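Local coordinates for gSG7 salivary protein (Anopheles stephensi, PDB 6XMB), which inhibits contact activation of the host kallikrein-kinin system, preventing reciprocal activation of factor XII and prekallikrein, and weakly inhibits the alternative complement pathway, at residues N38-P43 / D104-L109. Residues are numbered along the deposited sequence; the frame is centred on the assembly and turned at random.
Sequences NQLRNP and DGLKKL
Asn42 OD1 accepts two hydrogen bonds from the guanidinium of Arg41: one from NH2 at 3.3 Å, with an N-H...O angle of 154°, and a weak one from NE. The oxygen lies in the guanidinium plane, at its edge, whereas NH2 sits above the carbonyl plane of Asn42. This pair is local to 38-43; no hydrogen bond crosses to 104-109, so the interface rests on packing. Gln39 and Leu40 carry it from 38-43 in nearly equal share. With CG anti to the backbone N (chi1 -177°), the CD1 branch of Leu40 comes 4.0 Å from Leu106 O and 4.1 Å from Leu109 CG, while its CD2 meets Leu109 CD2, the two leucines crossing obliquely. At the preceding residue, Gln39 CB abuts Leu106 CB at 3.8 Å. The Gln39 chain then bends at chi2, bringing OE1 to 4.1 Å from Lys107 CB, the two side chains crossing obliquely, while the extended lysine chain carries NZ away from 38-43. Backbone proximity matches this: Gln39 CA and Lys107 CA are 5.2 Å apart. Val69, Leu72 and Met65 of helix 59-80 pack on Leu40, Leu106 and Leu109 respectively, and Phe15 of the second subunit packs on Leu40 and Arg41. The segment axes approach to 8.0 Å at 26°, close to parallel, where helix 6-49 carries a pi-type turn and a kink at Pro43: a leucine-rich seam of the three-helix packing in this all-helical Aegyptin C-terminal domain.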
loop_
_atom_site.group_PDB
_atom_site.type_symbol
_atom_site.label_atom_id
_atom_site.label_comp_id
_atom_site.label_asym_id
_atom_site.label_seq_id
_atom_site.Cartn_x
_atom_site.Cartn_y
_atom_site.Cartn_z
ATOM N N ASN A 38 15.815 -2.940 -9.210
ATOM C CA ASN A 38 17.074 -2.275 -9.518
ATOM C C ASN A 38 18.203 -2.709 -8.594
ATOM O O ASN A 38 19.312 -2.978 -9.063
ATOM C CB ASN A 38 16.891 -0.763 -9.453
ATOM C CG ASN A 38 16.002 -0.237 -10.574
ATOM O OD1 ASN A 38 15.893 -0.853 -11.629
ATOM N ND2 ASN A 38 15.357 0.889 -10.337
ATOM N N GLN A 39 17.958 -2.745 -7.280
ATOM C CA GLN A 39 19.006 -3.065 -6.311
ATOM C C GLN A 39 19.177 -4.554 -6.072
ATOM O O GLN A 39 20.184 -4.958 -5.487
ATOM C CB GLN A 39 18.722 -2.406 -4.967
ATOM C CG GLN A 39 18.260 -0.985 -5.064
ATOM C CD GLN A 39 19.359 -0.067 -5.505
ATOM O OE1 GLN A 39 20.487 -0.153 -5.016
ATOM N NE2 GLN A 39 19.053 0.808 -6.455
ATOM N N LEU A 40 18.229 -5.384 -6.487
ATOM C CA LEU A 40 18.272 -6.767 -6.045
ATOM C C LEU A 40 18.155 -7.729 -7.212
ATOM O O LEU A 40 19.052 -8.544 -7.434
ATOM C CB LEU A 40 17.163 -7.027 -5.023
ATOM C CG LEU A 40 17.135 -8.424 -4.412
ATOM C CD1 LEU A 40 18.403 -8.665 -3.634
ATOM C CD2 LEU A 40 15.932 -8.603 -3.497
ATOM N N ARG A 41 17.053 -7.654 -7.957
ATOM C CA ARG A 41 16.844 -8.597 -9.049
ATOM C C ARG A 41 17.953 -8.483 -10.082
ATOM O O ARG A 41 18.600 -9.477 -10.432
ATOM C CB ARG A 41 15.477 -8.360 -9.691
ATOM C CG ARG A 41 15.150 -9.302 -10.848
ATOM C CD ARG A 41 13.986 -8.753 -11.679
ATOM N NE ARG A 41 14.417 -7.636 -12.519
ATOM C CZ ARG A 41 13.591 -6.816 -13.167
ATOM N NH1 ARG A 41 12.282 -6.976 -13.070
ATOM N NH2 ARG A 41 14.077 -5.828 -13.909
ATOM N N ASN A 42 18.216 -7.272 -10.560
ATOM C CA ASN A 42 19.147 -7.127 -11.678
ATOM C C ASN A 42 20.557 -7.557 -11.327
ATOM O O ASN A 42 21.116 -8.398 -12.059
ATOM C CB ASN A 42 19.112 -5.691 -12.203
ATOM C CG ASN A 42 17.865 -5.397 -12.996
ATOM O OD1 ASN A 42 17.290 -6.283 -13.635
ATOM N ND2 ASN A 42 17.440 -4.142 -12.973
ATOM N N PRO A 43 21.190 -7.080 -10.252
ATOM C CA PRO A 43 22.533 -7.589 -9.938
ATOM C C PRO A 43 22.567 -9.089 -9.684
ATOM O O PRO A 43 23.565 -9.733 -10.016
ATOM C CB PRO A 43 22.937 -6.785 -8.698
ATOM C CG PRO A 43 21.660 -6.270 -8.141
ATOM C CD PRO A 43 20.772 -6.032 -9.301
ATOM N N ASP A 104 19.270 1.034 0.360
ATOM C CA ASP A 104 20.515 0.532 0.941
ATOM C C ASP A 104 20.319 -0.841 1.587
ATOM O O ASP A 104 21.246 -1.654 1.601
ATOM C CB ASP A 104 21.068 1.532 1.960
ATOM C CG ASP A 104 22.448 1.144 2.472
ATOM O OD1 ASP A 104 23.433 1.239 1.703
ATOM O OD2 ASP A 104 22.564 0.743 3.661
ATOM N N GLY A 105 19.117 -1.134 2.087
ATOM C CA GLY A 105 18.859 -2.470 2.608
ATOM C C GLY A 105 18.871 -3.530 1.524
ATOM O O GLY A 105 19.485 -4.591 1.677
ATOM N N LEU A 106 18.202 -3.256 0.405
ATOM C CA LEU A 106 18.185 -4.213 -0.694
ATOM C C LEU A 106 19.575 -4.392 -1.273
ATOM O O LEU A 106 19.933 -5.490 -1.711
ATOM C CB LEU A 106 17.227 -3.742 -1.787
ATOM C CG LEU A 106 15.746 -3.571 -1.439
ATOM C CD1 LEU A 106 15.027 -2.905 -2.606
ATOM C CD2 LEU A 106 15.116 -4.911 -1.130
ATOM N N LYS A 107 20.352 -3.307 -1.319
ATOM C CA LYS A 107 21.717 -3.365 -1.827
ATOM C C LYS A 107 22.566 -4.312 -0.991
ATOM O O LYS A 107 23.199 -5.231 -1.523
ATOM C CB LYS A 107 22.331 -1.968 -1.823
ATOM C CG LYS A 107 23.665 -1.878 -2.544
ATOM C CD LYS A 107 24.378 -0.601 -2.173
ATOM C CE LYS A 107 25.678 -0.458 -2.935
ATOM N NZ LYS A 107 26.536 0.584 -2.306
ATOM N N LYS A 108 22.585 -4.099 0.326
ATOM C CA LYS A 108 23.269 -5.040 1.202
ATOM C C LYS A 108 22.714 -6.448 1.023
ATOM O O LYS A 108 23.472 -7.421 1.014
ATOM C CB LYS A 108 23.161 -4.578 2.657
ATOM N N LEU A 109 21.395 -6.582 0.848
ATOM C CA LEU A 109 20.833 -7.925 0.717
ATOM C C LEU A 109 21.297 -8.590 -0.571
ATOM O O LEU A 109 21.545 -9.801 -0.601
ATOM C CB LEU A 109 19.307 -7.881 0.771
ATOM C CG LEU A 109 18.606 -9.196 0.400
ATOM C CD1 LEU A 109 19.031 -10.316 1.347
ATOM C CD2 LEU A 109 17.113 -9.009 0.457
#